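Rab GDP-dissociation inhibitor (Saccharomyces cerevisiae, PDB 2BCG) binds prenylated, GDP-bound Rab GTPases, blocks their release of GDP and extracts them from membranes, serving the yeast secretory pathway. Local coordinates at residues 156-162 with 213-219; 146-150 with 185-191; 198-202 with 218-223. Where two conformers were deposited one is given. Residues are numbered along the deposited sequence.

Overall arrangement
All three contacts tie together the helical, lipid-binding part of the chain, helices 144-159, 189-199 and 212-229, and each touches the geranylgeranyl group of chain D. Contacts 1 and 2 share helix 144-159, contacts 1 and 3 share helix 212-229 with Arg218 and Ile219, and contacts 2 and 3 share helix 189-199, so the three close a triangle. Contacts 1 and 3 are buried, with centres about 10 Å apart; contact 2, about 30 Å from the chain centre, is only partly so. Contact 1 is an aromatic cluster with a salt bridge at its more exposed end, contact 2 depends on a glutamate binding a helix start, and contact 3 combines cation-pi stacking with packing against both lipids.

Contact 1. Residues 156-162 with 213-219. With GER (geran-8-yl geran), chain D.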
loop_
_atom_site.group_PDB
_atom_site.type_symbol
_atom_site.label_atom_id
_atom_site.label_comp_id
_atom_site.label_asym_id
_atom_site.label_seq_id
_atom_site.Cartn_x
_atom_site.Cartn_y
_atom_site.Cartn_z
ATOM N N TRP A 156 -19.725 5.007 28.963
ATOM C CA TRP A 156 -20.177 3.622 28.952
ATOM C C TRP A 156 -19.384 2.792 27.932
ATOM O O TRP A 156 -18.970 1.666 28.244
ATOM C CB TRP A 156 -21.685 3.560 28.709
ATOM C CG TRP A 156 -22.216 2.205 28.376
ATOM C CD1 TRP A 156 -22.467 1.180 29.247
ATOM C CD2 TRP A 156 -22.603 1.735 27.083
ATOM N NE1 TRP A 156 -22.969 0.097 28.572
ATOM C CE2 TRP A 156 -23.067 0.407 27.240
ATOM C CE3 TRP A 156 -22.598 2.301 25.800
ATOM C CZ2 TRP A 156 -23.514 -0.363 26.166
ATOM C CZ3 TRP A 156 -23.040 1.533 24.726
ATOM C CH2 TRP A 156 -23.493 0.213 24.917
ATOM N N ILE A 157 -19.160 3.350 26.736
ATOM C CA ILE A 157 -18.281 2.742 25.719
ATOM C C ILE A 157 -16.917 2.385 26.333
ATOM O O ILE A 157 -16.417 1.278 26.137
ATOM C CB ILE A 157 -18.046 3.672 24.467
ATOM C CG1 ILE A 157 -19.349 3.970 23.705
ATOM C CG2 ILE A 157 -16.963 3.080 23.520
ATOM C CD1 ILE A 157 -19.813 2.905 22.728
ATOM N N SER A 158 -16.335 3.325 27.073
ATOM C CA SER A 158 -15.012 3.143 27.672
ATOM C C SER A 158 -15.000 2.127 28.830
ATOM O O SER A 158 -14.024 1.389 29.001
ATOM C CB SER A 158 -14.463 4.487 28.151
ATOM O OG SER A 158 -13.074 4.389 28.438
ATOM N N SER A 159 -16.090 2.087 29.596
ATOM C CA SER A 159 -16.173 1.288 30.827
ATOM C C SER A 159 -16.739 -0.104 30.648
ATOM O O SER A 159 -16.702 -0.921 31.577
ATOM C CB SER A 159 -17.008 2.020 31.872
ATOM O OG SER A 159 -16.279 3.116 32.376
ATOM N N TYR A 160 -17.288 -0.375 29.473
ATOM C CA TYR A 160 -17.908 -1.661 29.232
ATOM C C TYR A 160 -16.842 -2.752 29.143
ATOM O O TYR A 160 -15.916 -2.677 28.327
ATOM C CB TYR A 160 -18.776 -1.609 27.977
ATOM C CG TYR A 160 -19.447 -2.914 27.606
ATOM C CD1 TYR A 160 -20.796 -3.125 27.873
ATOM C CD2 TYR A 160 -18.732 -3.927 26.966
ATOM C CE1 TYR A 160 -21.418 -4.319 27.519
ATOM C CE2 TYR A 160 -19.336 -5.121 26.618
ATOM C CZ TYR A 160 -20.678 -5.311 26.898
ATOM O OH TYR A 160 -21.271 -6.496 26.538
ATOM N N LYS A 161 -16.978 -3.750 30.007
ATOM C CA LYS A 161 -16.163 -4.954 29.941
ATOM C C LYS A 161 -17.114 -6.096 29.672
ATOM O O LYS A 161 -18.088 -6.283 30.411
ATOM C CB LYS A 161 -15.393 -5.174 31.249
ATOM C CG LYS A 161 -14.328 -4.109 31.570
ATOM C CD LYS A 161 -13.048 -4.247 30.711
ATOM C CE LYS A 161 -13.054 -3.336 29.462
ATOM N NZ LYS A 161 -13.221 -1.871 29.771
ATOM N N GLU A 162 -16.855 -6.831 28.592
ATOM C CA GLU A 162 -17.692 -7.966 28.212
ATOM C C GLU A 162 -17.831 -8.927 29.385
ATOM O O GLU A 162 -18.942 -9.316 29.765
ATOM C CB GLU A 162 -17.092 -8.689 27.007
ATOM C CG GLU A 162 -17.975 -9.788 26.456
ATOM C CD GLU A 162 -19.376 -9.302 26.140
ATOM O OE1 GLU A 162 -19.516 -8.219 25.530
ATOM O OE2 GLU A 162 -20.338 -10.004 26.505
ATOM N N ARG A 213 -23.930 -4.579 18.983
ATOM C CA ARG A 213 -22.535 -5.031 19.071
ATOM C C ARG A 213 -21.576 -4.436 18.006
ATOM O O ARG A 213 -20.548 -3.858 18.389
ATOM C CB ARG A 213 -22.470 -6.578 19.086
ATOM C CG ARG A 213 -21.067 -7.179 18.880
ATOM C CD ARG A 213 -20.406 -7.602 20.188
ATOM N NE ARG A 213 -21.190 -8.562 20.969
ATOM C CZ ARG A 213 -21.005 -8.754 22.270
ATOM N NH1 ARG A 213 -20.052 -8.079 22.901
ATOM N NH2 ARG A 213 -21.753 -9.619 22.941
ATOM N N PRO A 214 -21.883 -4.613 16.691
ATOM C CA PRO A 214 -21.019 -4.066 15.611
ATOM C C PRO A 214 -20.846 -2.556 15.685
ATOM O O PRO A 214 -19.748 -2.071 15.475
ATOM C CB PRO A 214 -21.746 -4.431 14.317
ATOM C CG PRO A 214 -23.090 -4.920 14.732
ATOM C CD PRO A 214 -23.023 -5.365 16.144
ATOM N N SER A 215 -21.927 -1.829 15.961
ATOM C CA SER A 215 -21.826 -0.380 16.199
ATOM C C SER A 215 -20.947 -0.050 17.409
ATOM O O SER A 215 -20.120 0.862 17.339
ATOM C CB SER A 215 -23.221 0.262 16.359
ATOM O OG SER A 215 -24.006 0.100 15.195
ATOM N N PHE A 216 -21.124 -0.780 18.517
ATOM C CA PHE A 216 -20.316 -0.588 19.716
ATOM C C PHE A 216 -18.830 -0.753 19.386
ATOM O O PHE A 216 -17.993 0.083 19.759
ATOM C CB PHE A 216 -20.720 -1.608 20.807
ATOM C CG PHE A 216 -19.958 -1.448 22.098
ATOM C CD1 PHE A 216 -18.728 -2.088 22.286
ATOM C CD2 PHE A 216 -20.467 -0.657 23.133
ATOM C CE1 PHE A 216 -18.018 -1.923 23.480
ATOM C CE2 PHE A 216 -19.758 -0.494 24.330
ATOM C CZ PHE A 216 -18.538 -1.123 24.498
ATOM N N GLU A 217 -18.510 -1.863 18.721
ATOM C CA GLU A 217 -17.123 -2.117 18.316
ATOM C C GLU A 217 -16.558 -1.054 17.359
ATOM O O GLU A 217 -15.403 -0.655 17.523
ATOM C CB GLU A 217 -16.908 -3.557 17.807
ATOM C CG GLU A 217 -17.586 -3.951 16.487
ATOM C CD GLU A 217 -17.632 -5.480 16.226
ATOM O OE1 GLU A 217 -17.082 -6.262 17.030
ATOM O OE2 GLU A 217 -18.205 -5.904 15.189
ATOM N N ARG A 218 -17.350 -0.597 16.380
ATOM C CA ARG A 218 -16.898 0.473 15.458
ATOM C C ARG A 218 -16.631 1.790 16.201
ATOM O O ARG A 218 -15.641 2.463 15.926
ATOM C CB ARG A 218 -17.886 0.715 14.311
ATOM C CG ARG A 218 -18.013 -0.375 13.229
ATOM C CD ARG A 218 -19.117 0.083 12.290
ATOM N NE ARG A 218 -19.276 -0.695 11.072
ATOM C CZ ARG A 218 -19.337 -0.193 9.839
ATOM N NH1 ARG A 218 -19.264 1.122 9.623
ATOM N NH2 ARG A 218 -19.488 -1.018 8.805
ATOM N N ILE A 219 -17.511 2.164 17.134
ATOM C CA ILE A 219 -17.328 3.367 17.918
ATOM C C ILE A 219 -16.106 3.259 18.826
ATOM O O ILE A 219 -15.301 4.181 18.920
ATOM C CB ILE A 219 -18.611 3.680 18.744
ATOM C CG1 ILE A 219 -19.786 3.942 17.790
ATOM C CG2 ILE A 219 -18.359 4.857 19.703
ATOM C CD1 ILE A 219 -21.149 3.779 18.459
HETATM C C1 GER D . -11.389 5.002 24.632
HETATM C C2 GER D . -12.008 6.420 24.562
HETATM C C3 GER D . -13.385 6.697 24.531
HETATM C C4 GER D . -14.454 5.592 24.560
HETATM C C5 GER D . -13.842 8.162 24.442
HETATM C C6 GER D . -14.404 8.710 25.761
HETATM C C7 GER D . -14.551 10.100 25.709
HETATM C C8 GER D . -15.337 10.938 26.510
HETATM C C9 GER D . -16.197 10.370 27.653
HETATM C C10 GER D . -15.312 12.457 26.255
HETATM C C11 GER D . -16.570 12.989 25.544
HETATM C C12 GER D . -16.650 14.377 25.665
HETATM C C13 GER D . -17.631 15.254 25.200
HETATM C C14 GER D . -18.855 14.774 24.422
HETATM C C15 GER D . -17.478 16.750 25.472
HETATM C C16 GER D . -18.207 17.143 26.748
HETATM C C17 GER D . -18.305 18.522 26.854
HETATM C C18 GER D . -19.338 19.232 27.457
HETATM C C19 GER D . -20.526 18.484 28.096
HETATM C C20 GER D . -19.275 20.773 27.482
#
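Arg213, near the start of helix 212-229, meets the loop that follows helix 144-159: its NH1 donates to Glu162 OE1 at 2.7 Å in a nearly linear salt bridge, while NH2 is held by Asp174. The same carboxylate oxygen, Glu162 OE1, also accepts a hydrogen bond from Tyr160 OH (2.7 Å), so the tyrosine is fixed at its polar end beside the apolar part of the interface. One helical turn on, Phe216 (chi1 t) reaches between Trp156, Ile157 and Tyr160 and carries the largest buried area of the contact. It presents its edge to the face of the Trp156 six-membered ring, a T-shaped pair with centroids 5.2 Å apart and planes at 77°, and its CZ lies 3.5 Å from Tyr160 CB. This aromatic cluster joins two helices of the domain that holds the prenyl lipids in Rab GDI: Phe216 CD2 touches Ile157 CD1 at 3.6 Å, while Ile157 CG2 lies 3.7 Å from C4 of the chain D geranylgeranyl. Ile157 therefore meets the aromatic cluster through CD1 and the lipid through CG2. Ile219 points toward helix 144-159 and extends the apolar seam, its CG2 being 3.9 Å from Ile157 CD1.

Contact 2. Residues 146-150 with 185-191; sequences EKRRM and FGLGNST. With GER (geran-8-yl geran), chain D.
Glu146, Arg149 and Thr191 bury the most surface where, in the helical, prenyl-binding part of Rab GDI, helix 144-159 passes the turn between helices 178-184 and 189-199. Residues 146-150 are helical throughout. Opposite them, Phe185 is followed by Gly186 at phi/psi 65/34, which ends the preceding helix in a Schellman motif; Leu187 is extended (-83/133), Gly188 (-79/173) takes the N-cap position, and residues 189-191 are helical. The closest CA atoms, 6.1 Å apart, belong to Arg149 and Phe185. Glu146 (chi1 t, chi2 p) extends to the new helix, where OE2 accepts from Gly188 N at 2.8 Å and from Thr191 OG1 at 2.7 Å. A carboxylate from another helix therefore binds the N-terminal end of helix 189-199. One water donates to Glu146 OE2 (3.3 Å), accepts from Thr191 N (3.1 Å) and bonds Ser190 OG (2.7 Å). Arg149 (chi1 m, chi3 m) folds back along its own helix, where its NE and NH2 donate to Glu146 OE1 at 2.8 and 2.7 Å in a salt bridge, which leaves OE2 directed at the turn. Arg149 CD approaches Gly186 O to 3.2 Å, and Arg149 CB lies 3.7 Å from Leu187 CD2. Thr191 (chi1 m) places CG2 4.2 Å from Met150 SD. Lys147 and Met150 belong to the lipid pocket, with Lys147 CB 3.4 Å from C19 and Met150 CG 3.6 Å from C14 of the chain D geranylgeranyl. Helix 144-159 is thus set between this lipid and the turn, with Met150 and Leu187 both packing on Ile195 of helix 189-199.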
loop_
_atom_site.group_PDB
_atom_site.type_symbol
_atom_site.label_atom_id
_atom_site.label_comp_id
_atom_site.label_asym_id
_atom_site.label_seq_id
_atom_site.Cartn_x
_atom_site.Cartn_y
_atom_site.Cartn_z
ATOM N N GLU A 146 -27.104 18.236 25.423
ATOM C CA GLU A 146 -26.915 17.085 24.554
ATOM C C GLU A 146 -25.492 16.528 24.672
ATOM O O GLU A 146 -25.288 15.308 24.612
ATOM C CB GLU A 146 -27.296 17.425 23.110
ATOM C CG GLU A 146 -27.467 16.211 22.201
ATOM C CD GLU A 146 -28.644 15.266 22.530
ATOM O OE1 GLU A 146 -29.463 15.527 23.435
ATOM O OE2 GLU A 146 -28.765 14.241 21.827
ATOM N N LYS A 147 -24.521 17.411 24.888
ATOM C CA LYS A 147 -23.146 16.979 25.091
ATOM C C LYS A 147 -22.995 16.175 26.365
ATOM O O LYS A 147 -22.282 15.181 26.365
ATOM C CB LYS A 147 -22.204 18.165 25.126
ATOM C CG LYS A 147 -21.792 18.633 23.790
ATOM C CD LYS A 147 -20.716 19.686 23.945
ATOM C CE LYS A 147 -20.419 20.292 22.579
ATOM N NZ LYS A 147 -19.455 21.408 22.650
ATOM N N ARG A 148 -23.683 16.590 27.439
ATOM C CA ARG A 148 -23.686 15.835 28.685
ATOM C C ARG A 148 -24.229 14.406 28.509
ATOM O O ARG A 148 -23.675 13.451 29.081
ATOM C CB ARG A 148 -24.447 16.599 29.781
ATOM C CG ARG A 148 -23.743 17.881 30.218
ATOM C CD ARG A 148 -24.452 18.595 31.372
ATOM N NE ARG A 148 -23.835 19.901 31.606
ATOM C CZ ARG A 148 -24.259 20.804 32.483
ATOM N NH1 ARG A 148 -25.326 20.569 33.244
ATOM N NH2 ARG A 148 -23.600 21.952 32.593
ATOM N N ARG A 149 -25.293 14.263 27.712
ATOM C CA ARG A 149 -25.860 12.947 27.423
ATOM C C ARG A 149 -24.891 12.132 26.546
ATOM O O ARG A 149 -24.719 10.934 26.751
ATOM C CB ARG A 149 -27.227 13.059 26.741
ATOM C CG ARG A 149 -28.372 13.523 27.667
ATOM C CD ARG A 149 -29.696 13.561 26.942
ATOM N NE ARG A 149 -29.848 14.719 26.056
ATOM C CZ ARG A 149 -30.362 15.892 26.426
ATOM N NH1 ARG A 149 -30.793 16.072 27.675
ATOM N NH2 ARG A 149 -30.454 16.893 25.553
ATOM N N MET A 150 -24.263 12.803 25.577
ATOM C CA MET A 150 -23.211 12.208 24.739
ATOM C C MET A 150 -22.058 11.643 25.571
ATOM O O MET A 150 -21.566 10.539 25.308
ATOM C CB MET A 150 -22.681 13.284 23.789
ATOM C CG MET A 150 -21.495 12.878 22.939
ATOM S SD MET A 150 -21.982 11.589 21.810
ATOM C CE MET A 150 -20.421 11.291 20.965
ATOM N N PHE A 185 -29.513 6.331 26.884
ATOM C CA PHE A 185 -28.803 7.570 27.159
ATOM C C PHE A 185 -29.541 8.833 26.728
ATOM O O PHE A 185 -28.997 9.923 26.851
ATOM C CB PHE A 185 -27.421 7.492 26.509
ATOM C CG PHE A 185 -26.589 6.393 27.073
ATOM C CD1 PHE A 185 -26.483 5.189 26.400
ATOM C CD2 PHE A 185 -25.980 6.531 28.316
ATOM C CE1 PHE A 185 -25.725 4.151 26.937
ATOM C CE2 PHE A 185 -25.221 5.493 28.865
ATOM C CZ PHE A 185 -25.105 4.309 28.175
ATOM N N GLY A 186 -30.756 8.680 26.214
ATOM C CA GLY A 186 -31.616 9.811 25.856
ATOM C C GLY A 186 -31.109 10.689 24.727
ATOM O O GLY A 186 -31.312 11.898 24.735
ATOM N N LEU A 187 -30.428 10.081 23.754
ATOM C CA LEU A 187 -29.817 10.863 22.659
ATOM C C LEU A 187 -30.815 11.194 21.545
ATOM O O LEU A 187 -31.539 10.314 21.092
ATOM C CB LEU A 187 -28.610 10.106 22.089
ATOM C CG LEU A 187 -27.596 9.608 23.120
ATOM C CD1 LEU A 187 -26.492 8.782 22.439
ATOM C CD2 LEU A 187 -27.018 10.763 23.868
ATOM N N GLY A 188 -30.837 12.454 21.096
ATOM C CA GLY A 188 -31.721 12.880 20.004
ATOM C C GLY A 188 -31.234 12.523 18.609
ATOM O O GLY A 188 -30.110 12.054 18.455
ATOM N N ASN A 189 -32.062 12.752 17.591
ATOM C CA ASN A 189 -31.764 12.281 16.229
ATOM C C ASN A 189 -30.491 12.860 15.623
ATOM O O ASN A 189 -29.785 12.144 14.915
ATOM C CB ASN A 189 -32.952 12.492 15.282
ATOM C CG ASN A 189 -34.130 11.585 15.612
ATOM O OD1 ASN A 189 -34.075 10.360 15.425
ATOM N ND2 ASN A 189 -35.208 12.186 16.109
ATOM N N SER A 190 -30.186 14.132 15.897
ATOM C CA SER A 190 -28.948 14.720 15.349
ATOM C C SER A 190 -27.703 14.065 15.975
ATOM O O SER A 190 -26.717 13.810 15.275
ATOM C CB SER A 190 -28.920 16.250 15.445
ATOM O OG SER A 190 -29.098 16.690 16.768
ATOM N N THR A 191 -27.776 13.741 17.265
ATOM C CA THR A 191 -26.668 13.057 17.964
ATOM C C THR A 191 -26.514 11.630 17.468
ATOM O O THR A 191 -25.386 11.147 17.246
ATOM C CB THR A 191 -26.859 13.098 19.492
ATOM O OG1 THR A 191 -26.843 14.457 19.919
ATOM C CG2 THR A 191 -25.769 12.377 20.226
HETATM C C1 GER D . -11.389 5.002 24.632
HETATM C C2 GER D . -12.008 6.420 24.562
HETATM C C3 GER D . -13.385 6.697 24.531
HETATM C C4 GER D . -14.454 5.592 24.560
HETATM C C5 GER D . -13.842 8.162 24.442
HETATM C C6 GER D . -14.404 8.710 25.761
HETATM C C7 GER D . -14.551 10.100 25.709
HETATM C C8 GER D . -15.337 10.938 26.510
HETATM C C9 GER D . -16.197 10.370 27.653
HETATM C C10 GER D . -15.312 12.457 26.255
HETATM C C11 GER D . -16.570 12.989 25.544
HETATM C C12 GER D . -16.650 14.377 25.665
HETATM C C13 GER D . -17.631 15.254 25.200
HETATM C C14 GER D . -18.855 14.774 24.422
HETATM C C15 GER D . -17.478 16.750 25.472
HETATM C C16 GER D . -18.207 17.143 26.748
HETATM C C17 GER D . -18.305 18.522 26.854
HETATM C C18 GER D . -19.338 19.232 27.457
HETATM C C19 GER D . -20.526 18.484 28.096
HETATM C C20 GER D . -19.275 20.773 27.482
HETATM O O HOH W 1 -29.889 15.211 18.933
#

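Contact 3. Residues 198-202 with 218-223. With GER (geran-8-yl geran), chain D; GER (geran-8-yl geran), chain C.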
loop_
_atom_site.group_PDB
_atom_site.type_symbol
_atom_site.label_atom_id
_atom_site.label_comp_id
_atom_site.label_asym_id
_atom_site.label_seq_id
_atom_site.Cartn_x
_atom_site.Cartn_y
_atom_site.Cartn_z
ATOM N N ALA A 198 -20.367 9.780 11.800
ATOM C CA ALA A 198 -19.023 10.332 11.994
ATOM C C ALA A 198 -18.122 9.473 12.864
ATOM O O ALA A 198 -16.902 9.619 12.776
ATOM C CB ALA A 198 -19.076 11.747 12.560
ATOM N N MET A 199 -18.690 8.591 13.705
ATOM C CA MET A 199 -17.871 7.758 14.588
ATOM C C MET A 199 -17.912 6.285 14.207
ATOM O O MET A 199 -16.838 5.662 14.005
ATOM C CB MET A 199 -18.257 7.943 16.070
ATOM C CG MET A 199 -18.038 9.364 16.559
ATOM S SD MET A 199 -18.431 9.587 18.323
ATOM C CE MET A 199 -16.974 8.789 19.029
ATOM N N ALA A 200 -19.126 5.743 14.081
ATOM C CA ALA A 200 -19.262 4.354 13.663
ATOM C C ALA A 200 -19.005 4.238 12.149
ATOM O O ALA A 200 -18.679 3.145 11.641
ATOM C CB ALA A 200 -20.623 3.789 14.059
ATOM N N LEU A 201 -19.113 5.372 11.450
ATOM C CA LEU A 201 -18.886 5.460 10.002
ATOM C C LEU A 201 -19.772 4.532 9.184
ATOM O O LEU A 201 -19.331 3.964 8.166
ATOM C CB LEU A 201 -17.405 5.253 9.668
ATOM C CG LEU A 201 -16.469 6.315 10.241
ATOM C CD1 LEU A 201 -15.018 5.849 10.395
ATOM C CD2 LEU A 201 -16.598 7.634 9.445
ATOM N N TRP A 202 -21.024 4.377 9.617
ATOM C CA TRP A 202 -22.035 3.763 8.771
ATOM C C TRP A 202 -22.393 4.762 7.666
ATOM O O TRP A 202 -22.389 5.971 7.905
ATOM C CB TRP A 202 -23.300 3.413 9.573
ATOM C CG TRP A 202 -23.132 2.367 10.651
ATOM C CD1 TRP A 202 -23.205 2.573 12.002
ATOM C CD2 TRP A 202 -22.896 0.956 10.478
ATOM N NE1 TRP A 202 -23.031 1.380 12.682
ATOM C CE2 TRP A 202 -22.836 0.379 11.775
ATOM C CE3 TRP A 202 -22.728 0.125 9.362
ATOM C CZ2 TRP A 202 -22.613 -0.991 11.986
ATOM C CZ3 TRP A 202 -22.508 -1.252 9.581
ATOM C CH2 TRP A 202 -22.456 -1.786 10.883
ATOM N N ARG A 218 -17.350 -0.597 16.380
ATOM C CA ARG A 218 -16.898 0.473 15.458
ATOM C C ARG A 218 -16.631 1.790 16.201
ATOM O O ARG A 218 -15.641 2.463 15.926
ATOM C CB ARG A 218 -17.886 0.715 14.311
ATOM C CG ARG A 218 -18.013 -0.375 13.229
ATOM C CD ARG A 218 -19.117 0.083 12.290
ATOM N NE ARG A 218 -19.276 -0.695 11.072
ATOM C CZ ARG A 218 -19.337 -0.193 9.839
ATOM N NH1 ARG A 218 -19.264 1.122 9.623
ATOM N NH2 ARG A 218 -19.488 -1.018 8.805
ATOM N N ILE A 219 -17.511 2.164 17.134
ATOM C CA ILE A 219 -17.328 3.367 17.918
ATOM C C ILE A 219 -16.106 3.259 18.826
ATOM O O ILE A 219 -15.301 4.181 18.920
ATOM C CB ILE A 219 -18.611 3.680 18.744
ATOM C CG1 ILE A 219 -19.786 3.942 17.790
ATOM C CG2 ILE A 219 -18.359 4.857 19.703
ATOM C CD1 ILE A 219 -21.149 3.779 18.459
ATOM N N LEU A 220 -15.964 2.121 19.517
ATOM C CA LEU A 220 -14.738 1.870 20.260
ATOM C C LEU A 220 -13.470 1.955 19.383
ATOM O O LEU A 220 -12.497 2.610 19.788
ATOM C CB LEU A 220 -14.812 0.512 20.950
ATOM C CG LEU A 220 -13.691 0.140 21.916
ATOM C CD1 LEU A 220 -13.552 1.097 23.098
ATOM C CD2 LEU A 220 -13.978 -1.294 22.365
ATOM N N LEU A 221 -13.516 1.313 18.207
ATOM C CA LEU A 221 -12.400 1.371 17.216
ATOM C C LEU A 221 -12.072 2.822 16.855
ATOM O O LEU A 221 -10.908 3.202 16.812
ATOM C CB LEU A 221 -12.716 0.564 15.956
ATOM C CG LEU A 221 -11.678 0.628 14.813
ATOM C CD1 LEU A 221 -10.290 0.136 15.257
ATOM C CD2 LEU A 221 -12.148 -0.097 13.590
ATOM N N TYR A 222 -13.096 3.635 16.606
ATOM C CA TYR A 222 -12.863 5.043 16.282
ATOM C C TYR A 222 -12.169 5.769 17.424
ATOM O O TYR A 222 -11.179 6.486 17.211
ATOM C CB TYR A 222 -14.194 5.740 15.962
ATOM C CG TYR A 222 -14.066 7.171 15.473
ATOM C CD1 TYR A 222 -13.852 8.220 16.384
ATOM C CD2 TYR A 222 -14.173 7.469 14.105
ATOM C CE1 TYR A 222 -13.731 9.551 15.945
ATOM C CE2 TYR A 222 -14.054 8.794 13.639
ATOM C CZ TYR A 222 -13.838 9.825 14.571
ATOM O OH TYR A 222 -13.694 11.123 14.115
ATOM N N CYS A 223 -12.702 5.620 18.643
ATOM C CA CYS A 223 -12.129 6.296 19.802
ATOM C C CYS A 223 -10.706 5.819 20.093
ATOM O O CYS A 223 -9.821 6.630 20.341
ATOM C CB CYS A 223 -13.004 6.103 21.040
ATOM S SG CYS A 223 -14.641 6.851 20.861
HETATM C C1 GER D . -11.389 5.002 24.632
HETATM C C2 GER D . -12.008 6.420 24.562
HETATM C C3 GER D . -13.385 6.697 24.531
HETATM C C4 GER D . -14.454 5.592 24.560
HETATM C C5 GER D . -13.842 8.162 24.442
HETATM C C6 GER D . -14.404 8.710 25.761
HETATM C C7 GER D . -14.551 10.100 25.709
HETATM C C8 GER D . -15.337 10.938 26.510
HETATM C C9 GER D . -16.197 10.370 27.653
HETATM C C10 GER D . -15.312 12.457 26.255
HETATM C C11 GER D . -16.570 12.989 25.544
HETATM C C12 GER D . -16.650 14.377 25.665
HETATM C C13 GER D . -17.631 15.254 25.200
HETATM C C14 GER D . -18.855 14.774 24.422
HETATM C C15 GER D . -17.478 16.750 25.472
HETATM C C16 GER D . -18.207 17.143 26.748
HETATM C C17 GER D . -18.305 18.522 26.854
HETATM C C18 GER D . -19.338 19.232 27.457
HETATM C C19 GER D . -20.526 18.484 28.096
HETATM C C20 GER D . -19.275 20.773 27.482
HETATM C C1 GER C . -8.224 7.406 26.540
HETATM C C2 GER C . -8.223 8.837 25.965
HETATM C C3 GER C . -9.293 9.728 26.131
HETATM C C4 GER C . -10.547 9.319 26.927
HETATM C C5 GER C . -9.229 11.151 25.525
HETATM C C6 GER C . -9.334 11.160 23.986
HETATM C C7 GER C . -10.655 11.281 23.526
HETATM C C8 GER C . -11.280 10.493 22.546
HETATM C C9 GER C . -10.501 9.345 21.896
HETATM C C10 GER C . -12.758 10.724 22.144
HETATM C C11 GER C . -13.036 11.628 20.922
HETATM C C12 GER C . -14.332 12.150 21.064
HETATM C C13 GER C . -15.366 12.427 20.156
HETATM C C14 GER C . -15.217 12.171 18.647
HETATM C C15 GER C . -16.683 12.999 20.713
HETATM C C16 GER C . -17.354 14.048 19.815
HETATM C C17 GER C . -17.785 15.156 20.549
HETATM C C18 GER C . -18.584 16.241 20.157
HETATM C C19 GER C . -19.164 16.398 18.746
HETATM C C20 GER C . -18.898 17.324 21.178
HETATM O O HOH W 2 -15.231 11.566 11.985
#
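Arg218 makes the strongest polar contacts between helix 212-229 and the chain leaving helix 189-199, both in the helical prenyl-binding domain of Rab GDI. Its NH1 donates to Ala200 O at 2.9 Å in a nearly straight hydrogen bond and more weakly to Leu201 O at 3.2 Å. Positive phi at Leu201 turns the chain here, so that both carbonyls face the same guanidinium near its plane. The flat side of that group stacks on Trp202 in a cation-pi pair, with Arg218 CZ 3.5 Å from the centroid of the six-membered ring, and Arg218 CD adds a CH-pi contact to the same ring. Trp202 NE1 is hydrogen-bonded to Ser215 OG, a turn earlier in helix 212-229, so the indole is held from two positions on that helix.

Nearer the lipids, a water joins Ala198 O and Tyr222 OH, at 2.7 Å from each. Met199 CA sits over the face of the Tyr222 ring, 4.0 Å from its centroid, while Leu201 CD1 meets the ring edge. Where the two backbones run nearest, the CA atoms of Ala200 and Ile219 being 4.8 Å apart, Ala200 CB packs 3.8 Å from Ile219 CG1. Cys223 lines the pockets of both geranylgeranyl groups, Met199 that of the chain C lipid: Cys223 CB lies 3.6 Å from C3 of the chain D lipid, Cys223 SG 3.5 Å from Met199 CE, and Met199 CE 3.8 Å from C14 of the chain C lipid.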